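Local coordinates for protein scyllo-inositol 2-dehydrogenase (NADP(+)) IolW (Bacillus subtilis subsp. subtilis, PDB 3GDO) that catalyses the reversible NADPH-dependent reduction of scyllo-inosose to scyllo-inositol and does not accept NADH in place of NADPH, at residues G9-G14 and K35-R40; G22-V27 and S301-Y306; P64-V69 and A88-V93; E95-A100 and T174-G179. All coordinates share one frame; numbering follows the deposited sequence.

Interactions 1 and 3 lie in the six-stranded parallel sheet of the Rossmann domain, with centres about 14 Å apart. Their strands 6-11 and 68-71 are neighbours there, and Gly-9 N lies 2.9 Å from Leu-68 O, a probable hydrogen bond. Interaction 2 brings helix 303-315, from the C-terminal family region, onto the Rossmann domain beside helix 15-26. It touches both, through Leu-25 to Ile-10 and through Tyr-305 and Tyr-306 to Val-93. Interaction 4 starts where strand 91-95 ends and reaches helix 174-190. Interaction 1 precedes 3 and 3 precedes 4 along the chain; the segments of interaction 2 enclose 3 and 4. Two contacts build the Rossmann domain; two join later segments to it.

Interaction 1 (G9-G14 and K35-R40); sequences GILGYG and KIMTSR
The first beta-alpha-beta unit of the Rossmann fold brings Gly-9 to Leu-11 beside Lys-35 to Met-37 as parallel strands. Their axes approach to 4.6 Å at an angle of 12°. Ile-10 N donates to Lys-35 O (2.8 Å), and Ile-10 O accepts from Met-37 N. Gly-12 N then bonds to Met-37 O at 2.9 Å, just beyond the strand end. On one face, Leu-11 CD2 meets Met-37 CB at 3.9 Å, with Met-37 CE also near. On the other, Ile-36 CG2 lies 3.9 Å from Tyr-13 CD1, approaching the ring obliquely. Gly-12 and Gly-14 belong to a GxGxxG pattern, consistent with the dinucleotide-binding turn of this fold. The backbone of Gly-12, with its positive phi, would jam a CB against the preceding carbonyl oxygen. In Tyr-13, CG stands anti to the backbone N (chi1 -158°), 4.1 Å from Ile-36 CG2. Tyr-13 CB packs 3.4 Å from Thr-38 OG1. The same OG1 accepts from Arg-40 N, an ST turn. Tyr-13 OH bonds to Asp-47. Arg-40 CD passes 3.2 Å from Tyr-13 O, while its guanidinium forms a salt bridge with Glu-43.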
loop_
_atom_site.group_PDB
_atom_site.type_symbol
_atom_site.label_atom_id
_atom_site.label_comp_id
_atom_site.label_asym_id
_atom_site.label_seq_id
_atom_site.Cartn_x
_atom_site.Cartn_y
_atom_site.Cartn_z
ATOM N N GLY B 9 33.305 11.762 23.035
ATOM C CA GLY B 9 33.413 12.987 22.243
ATOM C C GLY B 9 32.279 13.050 21.212
ATOM O O GLY B 9 32.056 12.080 20.457
ATOM N N ILE B 10 31.535 14.161 21.198
ATOM C CA ILE B 10 30.441 14.356 20.216
ATOM C C ILE B 10 30.832 15.296 19.084
ATOM O O ILE B 10 31.214 16.446 19.320
ATOM C CB ILE B 10 29.141 14.861 20.863
ATOM C CG1 ILE B 10 28.733 13.947 22.007
ATOM C CG2 ILE B 10 27.999 14.975 19.792
ATOM C CD1 ILE B 10 27.603 14.502 22.875
ATOM N N LEU B 11 30.760 14.811 17.855
ATOM C CA LEU B 11 31.091 15.651 16.725
ATOM C C LEU B 11 29.830 16.364 16.212
ATOM O O LEU B 11 28.942 15.729 15.666
ATOM C CB LEU B 11 31.737 14.857 15.596
ATOM C CG LEU B 11 33.077 14.143 15.818
ATOM C CD1 LEU B 11 33.665 13.772 14.444
ATOM C CD2 LEU B 11 34.081 14.993 16.633
ATOM N N GLY B 12 29.773 17.687 16.414
ATOM C CA GLY B 12 28.633 18.502 15.934
ATOM C C GLY B 12 27.582 18.635 17.012
ATOM O O GLY B 12 27.280 17.684 17.720
ATOM N N TYR B 13 27.039 19.839 17.162
ATOM C CA TYR B 13 26.041 20.078 18.177
ATOM C C TYR B 13 24.823 20.859 17.611
ATOM O O TYR B 13 24.298 21.789 18.243
ATOM C CB TYR B 13 26.693 20.780 19.356
ATOM C CG TYR B 13 25.944 20.635 20.645
ATOM C CD1 TYR B 13 25.832 19.389 21.266
ATOM C CD2 TYR B 13 25.357 21.740 21.262
ATOM C CE1 TYR B 13 25.132 19.247 22.464
ATOM C CE2 TYR B 13 24.667 21.607 22.467
ATOM C CZ TYR B 13 24.566 20.343 23.059
ATOM O OH TYR B 13 23.887 20.173 24.254
ATOM N N GLY B 14 24.406 20.453 16.410
ATOM C CA GLY B 14 23.115 20.830 15.819
ATOM C C GLY B 14 21.987 20.032 16.441
ATOM O O GLY B 14 22.017 19.674 17.640
ATOM N N LYS B 35 34.058 15.833 25.534
ATOM C CA LYS B 35 34.320 16.860 24.542
ATOM C C LYS B 35 33.217 16.917 23.469
ATOM O O LYS B 35 32.581 15.901 23.142
ATOM C CB LYS B 35 35.661 16.618 23.892
ATOM C CG LYS B 35 36.860 16.781 24.861
ATOM C CD LYS B 35 38.172 16.754 24.107
ATOM C CE LYS B 35 39.314 17.150 25.052
ATOM N NZ LYS B 35 40.592 16.896 24.325
ATOM N N ILE B 36 32.990 18.123 22.947
ATOM C CA ILE B 36 32.038 18.341 21.842
ATOM C C ILE B 36 32.677 19.302 20.863
ATOM O O ILE B 36 33.110 20.385 21.256
ATOM C CB ILE B 36 30.700 18.891 22.333
ATOM C CG1 ILE B 36 30.133 18.028 23.459
ATOM C CG2 ILE B 36 29.703 19.090 21.144
ATOM C CD1 ILE B 36 28.865 18.578 24.091
ATOM N N MET B 37 32.761 18.875 19.600
ATOM C CA MET B 37 33.298 19.681 18.515
ATOM C C MET B 37 32.170 20.551 17.919
ATOM O O MET B 37 31.268 20.023 17.267
ATOM C CB MET B 37 33.935 18.785 17.438
ATOM C CG MET B 37 34.811 19.540 16.454
ATOM S SD MET B 37 35.380 18.684 14.986
ATOM C CE MET B 37 33.878 18.244 14.165
ATOM N N THR B 38 32.228 21.871 18.157
ATOM C CA THR B 38 31.143 22.806 17.773
ATOM C C THR B 38 31.580 24.265 18.008
ATOM O O THR B 38 32.448 24.541 18.848
ATOM C CB THR B 38 29.826 22.506 18.589
ATOM O OG1 THR B 38 28.709 23.226 18.056
ATOM C CG2 THR B 38 29.995 22.817 20.105
ATOM N N SER B 39 30.958 25.202 17.294
ATOM C CA SER B 39 31.158 26.623 17.582
ATOM C C SER B 39 30.060 27.151 18.517
ATOM O O SER B 39 30.032 28.356 18.844
ATOM C CB SER B 39 31.200 27.436 16.279
ATOM O OG SER B 39 29.944 27.348 15.623
ATOM N N ARG B 40 29.144 26.280 18.946
ATOM C CA ARG B 40 28.097 26.682 19.881
ATOM C C ARG B 40 28.562 26.597 21.322
ATOM O O ARG B 40 28.002 25.834 22.133
ATOM C CB ARG B 40 26.823 25.861 19.679
ATOM C CG ARG B 40 26.204 25.981 18.269
ATOM C CD ARG B 40 25.205 24.854 18.005
ATOM N NE ARG B 40 24.568 24.979 16.692
ATOM C CZ ARG B 40 23.411 25.614 16.459
ATOM N NH1 ARG B 40 22.714 26.164 17.444
ATOM N NH2 ARG B 40 22.933 25.675 15.230
#

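Interaction 2 (G22-V27 and S301-Y306); sequences GPLLDV and SYLTYY
This is an apolar contact in which a helix from the C-terminal family region packs on the Rossmann domain, with no hydrogen bond across it. Leu-24 and Leu-25 of helix 15-26, with Val-27 after them, meet Leu-303 and Tyr-306 of helix 303-315, with Tyr-302 before them. Leu-25 and Tyr-306 make a CH-pi contact. Leu-25 CD2 sits over the ring centre, 3.8 Å from the centroid and 12° off the ring normal. The opposite ring face is covered by Tyr-305 CD2, so the Tyr-306 ring is held between a methyl group and a second tyrosine. Its hydroxyl is hydrogen-bonded to His-21 ND1, one turn before Leu-25. An alanine at Tyr-306 would probably open a gap beneath Leu-25 CD2 and leave His-21 ND1 without this partner. Leu-24 uses both of its methyls. CD1 touches Tyr-302 CB at 3.9 Å, and CD2 lies 4.0 Å from Leu-303 CD2. The Leu-303 methyl also meets Val-27 CG2 at 3.8 Å, the two side chains crossing at about a right angle. Tyr-302 touches only through CB, for its ring leads off to a hydrogen bond with Asp-128. Helix 256-261 adds Leu-260 against Leu-24, strand 119-122 adds Tyr-122 against Leu-24 and Tyr-302, and strand 91-95 adds Val-93 against Tyr-305 and Tyr-306.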
loop_
_atom_site.group_PDB
_atom_site.type_symbol
_atom_site.label_atom_id
_atom_site.label_comp_id
_atom_site.label_asym_id
_atom_site.label_seq_id
_atom_site.Cartn_x
_atom_site.Cartn_y
_atom_site.Cartn_z
ATOM N N GLY B 22 22.745 13.839 22.915
ATOM C CA GLY B 22 23.124 14.484 24.153
ATOM C C GLY B 22 22.246 14.182 25.334
ATOM O O GLY B 22 22.750 13.712 26.344
ATOM N N PRO B 23 20.925 14.445 25.223
ATOM C CA PRO B 23 20.031 14.226 26.348
ATOM C C PRO B 23 19.965 12.760 26.779
ATOM O O PRO B 23 19.724 12.475 27.953
ATOM C CB PRO B 23 18.672 14.670 25.791
ATOM C CG PRO B 23 18.977 15.664 24.794
ATOM C CD PRO B 23 20.269 15.237 24.163
ATOM N N LEU B 24 20.136 11.829 25.845
ATOM C CA LEU B 24 20.074 10.407 26.194
ATOM C C LEU B 24 21.361 9.989 26.930
ATOM O O LEU B 24 21.316 9.302 27.961
ATOM C CB LEU B 24 19.876 9.561 24.941
ATOM C CG LEU B 24 18.590 9.821 24.144
ATOM C CD1 LEU B 24 18.477 8.889 22.961
ATOM C CD2 LEU B 24 17.357 9.704 25.043
ATOM N N LEU B 25 22.500 10.413 26.381
ATOM C CA LEU B 25 23.809 10.108 26.964
ATOM C C LEU B 25 23.876 10.695 28.364
ATOM O O LEU B 25 24.305 10.030 29.297
ATOM C CB LEU B 25 24.949 10.607 26.076
ATOM C CG LEU B 25 25.164 9.881 24.733
ATOM C CD1 LEU B 25 26.108 10.647 23.808
ATOM C CD2 LEU B 25 25.714 8.496 24.971
ATOM N N ASP B 26 23.344 11.901 28.511
ATOM C CA ASP B 26 23.223 12.600 29.796
ATOM C C ASP B 26 22.540 11.830 30.935
ATOM O O ASP B 26 22.896 12.037 32.091
ATOM C CB ASP B 26 22.528 13.953 29.574
ATOM C CG ASP B 26 22.467 14.803 30.830
ATOM O OD1 ASP B 26 23.536 15.262 31.272
ATOM O OD2 ASP B 26 21.355 15.027 31.365
ATOM N N VAL B 27 21.546 10.983 30.656
ATOM C CA VAL B 27 20.888 10.277 31.778
ATOM C C VAL B 27 21.501 8.909 32.114
ATOM O O VAL B 27 21.058 8.244 33.038
ATOM C CB VAL B 27 19.337 10.168 31.651
ATOM C CG1 VAL B 27 18.709 11.547 31.499
ATOM C CG2 VAL B 27 18.944 9.250 30.480
ATOM N N SER B 301 12.085 2.836 23.636
ATOM C CA SER B 301 13.271 2.784 24.529
ATOM C C SER B 301 14.583 3.060 23.799
ATOM O O SER B 301 15.389 2.137 23.599
ATOM C CB SER B 301 13.319 1.391 25.177
ATOM O OG SER B 301 14.346 1.308 26.143
ATOM N N TYR B 302 14.796 4.306 23.365
ATOM C CA TYR B 302 16.014 4.639 22.621
ATOM C C TYR B 302 17.276 4.463 23.501
ATOM O O TYR B 302 18.360 4.225 22.983
ATOM C CB TYR B 302 15.991 6.086 22.073
ATOM C CG TYR B 302 15.053 6.362 20.871
ATOM C CD1 TYR B 302 14.499 5.323 20.117
ATOM C CD2 TYR B 302 14.763 7.667 20.497
ATOM C CE1 TYR B 302 13.658 5.588 19.027
ATOM C CE2 TYR B 302 13.912 7.962 19.385
ATOM C CZ TYR B 302 13.367 6.918 18.675
ATOM O OH TYR B 302 12.560 7.182 17.594
ATOM N N LEU B 303 17.119 4.616 24.813
ATOM C CA LEU B 303 18.214 4.369 25.782
ATOM C C LEU B 303 18.844 3.013 25.563
ATOM O O LEU B 303 20.073 2.850 25.746
ATOM C CB LEU B 303 17.715 4.451 27.226
ATOM C CG LEU B 303 17.290 5.840 27.730
ATOM C CD1 LEU B 303 16.795 5.741 29.206
ATOM C CD2 LEU B 303 18.472 6.844 27.586
ATOM N N THR B 304 18.013 2.046 25.159
ATOM C CA THR B 304 18.469 0.677 25.005
ATOM C C THR B 304 19.655 0.603 24.034
ATOM O O THR B 304 20.628 -0.110 24.324
ATOM C CB THR B 304 17.300 -0.291 24.619
ATOM O OG1 THR B 304 16.280 -0.210 25.621
ATOM C CG2 THR B 304 17.748 -1.743 24.480
ATOM N N TYR B 305 19.607 1.346 22.914
ATOM C CA TYR B 305 20.752 1.372 22.004
ATOM C C TYR B 305 22.039 1.763 22.783
ATOM O O TYR B 305 23.088 1.134 22.635
ATOM C CB TYR B 305 20.531 2.344 20.842
ATOM C CG TYR B 305 21.739 2.517 19.951
ATOM C CD1 TYR B 305 21.892 1.738 18.814
ATOM C CD2 TYR B 305 22.703 3.464 20.224
ATOM C CE1 TYR B 305 22.966 1.884 17.984
ATOM C CE2 TYR B 305 23.794 3.613 19.390
ATOM C CZ TYR B 305 23.918 2.818 18.283
ATOM O OH TYR B 305 24.986 2.946 17.438
ATOM N N TYR B 306 21.961 2.785 23.622
ATOM C CA TYR B 306 23.190 3.207 24.278
ATOM C C TYR B 306 23.643 2.312 25.458
ATOM O O TYR B 306 24.828 2.215 25.714
ATOM C CB TYR B 306 23.165 4.704 24.634
ATOM C CG TYR B 306 23.583 5.585 23.462
ATOM C CD1 TYR B 306 24.860 5.495 22.942
ATOM C CD2 TYR B 306 22.692 6.511 22.881
ATOM C CE1 TYR B 306 25.261 6.277 21.856
ATOM C CE2 TYR B 306 23.083 7.331 21.811
ATOM C CZ TYR B 306 24.362 7.200 21.301
ATOM O OH TYR B 306 24.811 7.980 20.263
#

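Interaction 3 (P64-V69 and A88-V93); sequences PAIELV and AGKHVV
Lys-90, just before strand 91-95, reaches back to Ile-66. Its CB lies 3.9 Å from Val-69 CG2, and CG packs on the same methyl. The chain bends at chi2 (-63°), and CD then comes to 3.3 Å from Ile-66 O, with CE close to the same oxygen. NZ ends the path with a 2.6 Å hydrogen bond to Ile-66 O, in the carbonyl plane and on a lone pair. Asp-63 O is a second acceptor for this NZ. An alanine at Lys-90 would probably leave Ile-66 O and Asp-63 O without this donor and the approach to strand 68-71 less firmly fixed.

Beyond Lys-90 the two segments run as neighbouring parallel strands in the beta-alpha-beta unit whose connecting helix 78-87 is followed by a Schellman motif at Gly-89. His-91 N donates to Glu-67 O, and His-91 O accepts from Val-69 N at 2.9 Å. Val-93 N bonds to Val-69 O at 3.0 Å. Leu-68 CD1 lies against the His-91 carbonyl and also touches Val-93 CG2 at 3.9 Å. Outside the pair, His-91 ND1 is bonded to Leu-118 N. Glu-67 accepts from Lys-7 N through OE1 and makes a salt bridge with Arg-314 of helix 303-315 through OE2. A lysine ammonium in this largely buried contact therefore meets backbone carbonyl oxygens, whose partial negative charge would be expected to stabilise its positive charge.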
loop_
_atom_site.group_PDB
_atom_site.type_symbol
_atom_site.label_atom_id
_atom_site.label_comp_id
_atom_site.label_asym_id
_atom_site.label_seq_id
_atom_site.Cartn_x
_atom_site.Cartn_y
_atom_site.Cartn_z
ATOM N N PRO B 64 43.855 10.752 24.010
ATOM C CA PRO B 64 43.860 9.326 24.426
ATOM C C PRO B 64 42.817 8.942 25.464
ATOM O O PRO B 64 42.531 7.758 25.646
ATOM C CB PRO B 64 45.275 9.115 25.028
ATOM C CG PRO B 64 45.800 10.503 25.313
ATOM C CD PRO B 64 45.150 11.414 24.281
ATOM N N ALA B 65 42.271 9.900 26.187
ATOM C CA ALA B 65 41.248 9.527 27.139
ATOM C C ALA B 65 39.888 9.237 26.439
ATOM O O ALA B 65 39.056 8.534 26.993
ATOM C CB ALA B 65 41.096 10.575 28.242
ATOM N N ILE B 66 39.688 9.779 25.239
ATOM C CA ILE B 66 38.417 9.630 24.506
ATOM C C ILE B 66 38.261 8.201 23.962
ATOM O O ILE B 66 39.127 7.737 23.224
ATOM C CB ILE B 66 38.336 10.626 23.335
ATOM C CG1 ILE B 66 38.316 12.075 23.858
ATOM C CG2 ILE B 66 37.106 10.331 22.437
ATOM C CD1 ILE B 66 37.114 12.432 24.750
ATOM N N GLU B 67 37.165 7.530 24.316
ATOM C CA GLU B 67 36.946 6.130 23.902
ATOM C C GLU B 67 35.906 5.943 22.766
ATOM O O GLU B 67 36.080 5.080 21.879
ATOM C CB GLU B 67 36.516 5.315 25.102
ATOM C CG GLU B 67 37.458 5.495 26.313
ATOM C CD GLU B 67 36.943 4.788 27.496
ATOM O OE1 GLU B 67 36.180 5.370 28.313
ATOM O OE2 GLU B 67 37.259 3.601 27.596
ATOM N N LEU B 68 34.831 6.742 22.840
ATOM C CA LEU B 68 33.717 6.698 21.858
ATOM C C LEU B 68 33.461 8.093 21.263
ATOM O O LEU B 68 33.354 9.073 22.007
ATOM C CB LEU B 68 32.428 6.149 22.505
ATOM C CG LEU B 68 31.143 6.099 21.649
ATOM C CD1 LEU B 68 31.250 5.135 20.507
ATOM C CD2 LEU B 68 29.947 5.745 22.508
ATOM N N VAL B 69 33.414 8.155 19.930
ATOM C CA VAL B 69 33.032 9.368 19.192
ATOM C C VAL B 69 31.624 9.149 18.578
ATOM O O VAL B 69 31.365 8.101 17.941
ATOM C CB VAL B 69 34.035 9.671 18.062
ATOM C CG1 VAL B 69 33.642 10.944 17.300
ATOM C CG2 VAL B 69 35.441 9.845 18.627
ATOM N N ALA B 88 42.312 6.740 14.400
ATOM C CA ALA B 88 42.847 7.122 15.702
ATOM C C ALA B 88 42.520 6.117 16.803
ATOM O O ALA B 88 42.829 6.345 17.986
ATOM C CB ALA B 88 42.359 8.514 16.084
ATOM N N GLY B 89 41.894 5.001 16.422
ATOM C CA GLY B 89 41.642 3.931 17.372
ATOM C C GLY B 89 40.438 4.191 18.253
ATOM O O GLY B 89 40.338 3.624 19.349
ATOM N N LYS B 90 39.510 5.028 17.771
ATOM C CA LYS B 90 38.248 5.286 18.495
ATOM C C LYS B 90 37.093 4.388 18.016
ATOM O O LYS B 90 36.987 4.091 16.811
ATOM C CB LYS B 90 37.811 6.769 18.388
ATOM C CG LYS B 90 38.914 7.795 18.608
ATOM C CD LYS B 90 39.464 7.689 19.986
ATOM C CE LYS B 90 40.644 8.606 20.176
ATOM N NZ LYS B 90 41.015 8.407 21.582
ATOM N N HIS B 91 36.267 3.951 18.968
ATOM C CA HIS B 91 34.914 3.384 18.693
ATOM C C HIS B 91 34.039 4.520 18.137
ATOM O O HIS B 91 34.223 5.683 18.543
ATOM C CB HIS B 91 34.260 2.844 19.971
ATOM C CG HIS B 91 35.064 1.785 20.666
ATOM N ND1 HIS B 91 35.626 0.714 19.999
ATOM C CD2 HIS B 91 35.380 1.620 21.977
ATOM C CE1 HIS B 91 36.271 -0.055 20.862
ATOM N NE2 HIS B 91 36.143 0.478 22.067
ATOM N N VAL B 92 33.115 4.200 17.219
ATOM C CA VAL B 92 32.333 5.232 16.492
ATOM C C VAL B 92 30.873 4.790 16.352
ATOM O O VAL B 92 30.591 3.630 15.983
ATOM C CB VAL B 92 32.921 5.557 15.091
ATOM C CG1 VAL B 92 32.000 6.507 14.275
ATOM C CG2 VAL B 92 34.289 6.206 15.210
ATOM N N VAL B 93 29.979 5.705 16.735
ATOM C CA VAL B 93 28.537 5.660 16.398
ATOM C C VAL B 93 28.262 6.689 15.286
ATOM O O VAL B 93 28.552 7.874 15.451
ATOM C CB VAL B 93 27.641 5.981 17.619
ATOM C CG1 VAL B 93 26.117 6.210 17.189
ATOM C CG2 VAL B 93 27.769 4.889 18.721
#

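Interaction 4 (E95-A100 and T174-G179); sequences EKPMTA and TLYDLG
The segment 95-100 has no regular structure and includes a cis peptide bond before Pro-97, whose CA comes within 6.0 Å of Tyr-176 CA on helix 174-190. Tyr-176 carries much of the contact. Its ring edge meets Pro-97, with CD2 at 3.9 Å from Pro-97 CB, and the two side chains cross at about a right angle. At the ring's tip, Tyr-176 OH donates to Ala-100 O at 2.7 Å. This hydroxyl lies in the carbonyl plane, on a lone pair, with a C=O...donor angle of 130°. Ile-333 and Met-337 of helix 323-342 also pack on Tyr-176.

Lys-96 spans the other end. Its CG lies between the backbone N and the carbonyl carbon (chi1 42°), and further bends at chi2 and chi3 curl the chain. NZ donates to Asp-177 O at 2.7 Å, in plane and on a lone pair, and forms a salt bridge with Asp-177 OD1 at 3.1 Å. Although the CB of Asp-177 points away, its CG, anti to the backbone N (chi1 -175°), comes to 4.1 Å from Lys-96 NZ.

Glu-95, Lys-96 and Pro-97 form the Glu-Lys-Pro sequence characteristic of the Gfo/Idh/MocA family, here joining the Rossmann domain to the C-terminal domain. One ammonium group thus grips both a carbonyl and a carboxylate of the same residue, while a tyrosine hydroxyl holds the far end of the loop to the same helix.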
loop_
_atom_site.group_PDB
_atom_site.type_symbol
_atom_site.label_atom_id
_atom_site.label_comp_id
_atom_site.label_asym_id
_atom_site.label_seq_id
_atom_site.Cartn_x
_atom_site.Cartn_y
_atom_site.Cartn_z
ATOM N N GLU B 95 25.431 8.381 12.403
ATOM C CA GLU B 95 23.978 8.539 12.185
ATOM C C GLU B 95 23.556 7.708 10.973
ATOM O O GLU B 95 24.395 7.320 10.151
ATOM C CB GLU B 95 23.554 10.012 12.018
ATOM C CG GLU B 95 23.026 10.692 13.295
ATOM C CD GLU B 95 21.634 10.221 13.761
ATOM O OE1 GLU B 95 21.047 9.254 13.168
ATOM O OE2 GLU B 95 21.148 10.823 14.752
ATOM N N LYS B 96 22.262 7.388 10.894
ATOM C CA LYS B 96 21.697 6.900 9.633
ATOM C C LYS B 96 21.476 8.113 8.697
ATOM O O LYS B 96 21.392 9.226 9.170
ATOM C CB LYS B 96 20.392 6.133 9.847
ATOM C CG LYS B 96 19.412 6.719 10.857
ATOM C CD LYS B 96 18.838 8.078 10.441
ATOM C CE LYS B 96 18.082 8.003 9.144
ATOM N NZ LYS B 96 17.440 9.292 8.865
ATOM N N PRO B 97 21.452 7.921 7.367
ATOM C CA PRO B 97 21.837 6.744 6.640
ATOM C C PRO B 97 23.344 6.684 6.703
ATOM O O PRO B 97 23.991 7.724 6.629
ATOM C CB PRO B 97 21.349 7.046 5.222
ATOM C CG PRO B 97 21.498 8.553 5.107
ATOM C CD PRO B 97 21.085 9.037 6.463
ATOM N N MET B 98 23.885 5.482 6.878
ATOM C CA MET B 98 25.333 5.279 7.082
ATOM C C MET B 98 26.198 6.093 6.090
ATOM O O MET B 98 26.951 6.967 6.509
ATOM C CB MET B 98 25.638 3.769 7.028
ATOM C CG MET B 98 27.074 3.344 7.352
ATOM S SD MET B 98 27.270 1.552 7.072
ATOM C CE MET B 98 28.975 1.476 7.699
ATOM N N THR B 99 26.082 5.808 4.796
ATOM C CA THR B 99 26.778 6.575 3.742
ATOM C C THR B 99 25.874 6.640 2.506
ATOM O O THR B 99 24.829 6.008 2.494
ATOM C CB THR B 99 28.081 5.875 3.298
ATOM O OG1 THR B 99 27.806 4.494 3.055
ATOM C CG2 THR B 99 29.177 6.000 4.368
ATOM N N ALA B 100 26.291 7.333 1.446
ATOM C CA ALA B 100 25.542 7.302 0.194
ATOM C C ALA B 100 25.648 5.966 -0.572
ATOM O O ALA B 100 24.705 5.555 -1.257
ATOM C CB ALA B 100 25.944 8.485 -0.711
ATOM N N THR B 174 13.949 11.672 0.675
ATOM C CA THR B 174 13.232 10.994 1.748
ATOM C C THR B 174 13.504 9.478 1.826
ATOM O O THR B 174 13.228 8.879 2.860
ATOM C CB THR B 174 11.720 11.173 1.603
ATOM O OG1 THR B 174 11.380 10.787 0.272
ATOM C CG2 THR B 174 11.263 12.655 1.928
ATOM N N LEU B 175 13.983 8.856 0.760
ATOM C CA LEU B 175 14.327 7.431 0.821
ATOM C C LEU B 175 15.553 7.203 1.743
ATOM O O LEU B 175 15.550 6.318 2.613
ATOM C CB LEU B 175 14.568 6.858 -0.599
ATOM C CG LEU B 175 15.069 5.417 -0.701
ATOM C CD1 LEU B 175 14.081 4.403 -0.056
ATOM C CD2 LEU B 175 15.423 5.038 -2.161
ATOM N N TYR B 176 16.594 8.024 1.579
ATOM C CA TYR B 176 17.701 8.015 2.547
ATOM C C TYR B 176 17.258 8.437 3.941
ATOM O O TYR B 176 17.587 7.787 4.932
ATOM C CB TYR B 176 18.817 8.953 2.115
ATOM C CG TYR B 176 19.729 8.350 1.067
ATOM C CD1 TYR B 176 19.608 8.705 -0.279
ATOM C CD2 TYR B 176 20.706 7.443 1.437
ATOM C CE1 TYR B 176 20.481 8.163 -1.242
ATOM C CE2 TYR B 176 21.575 6.879 0.489
ATOM C CZ TYR B 176 21.458 7.240 -0.835
ATOM O OH TYR B 176 22.324 6.664 -1.754
ATOM N N ASP B 177 16.503 9.512 4.028
ATOM C CA ASP B 177 16.213 10.070 5.333
ATOM C C ASP B 177 15.142 9.285 6.122
ATOM O O ASP B 177 15.301 9.040 7.317
ATOM C CB ASP B 177 15.795 11.516 5.196
ATOM C CG ASP B 177 15.600 12.169 6.529
ATOM O OD1 ASP B 177 16.269 11.766 7.514
ATOM O OD2 ASP B 177 14.786 13.090 6.621
ATOM N N LEU B 178 14.087 8.852 5.458
ATOM C CA LEU B 178 12.968 8.175 6.141
ATOM C C LEU B 178 12.930 6.715 5.776
ATOM O O LEU B 178 12.747 5.860 6.651
ATOM C CB LEU B 178 11.616 8.822 5.767
ATOM C CG LEU B 178 11.433 10.340 5.955
ATOM C CD1 LEU B 178 9.956 10.702 5.697
ATOM C CD2 LEU B 178 11.872 10.884 7.270
ATOM N N GLY B 179 13.103 6.431 4.480
ATOM C CA GLY B 179 13.086 5.054 3.995
ATOM C C GLY B 179 14.079 4.168 4.733
ATOM O O GLY B 179 13.770 3.006 5.023
#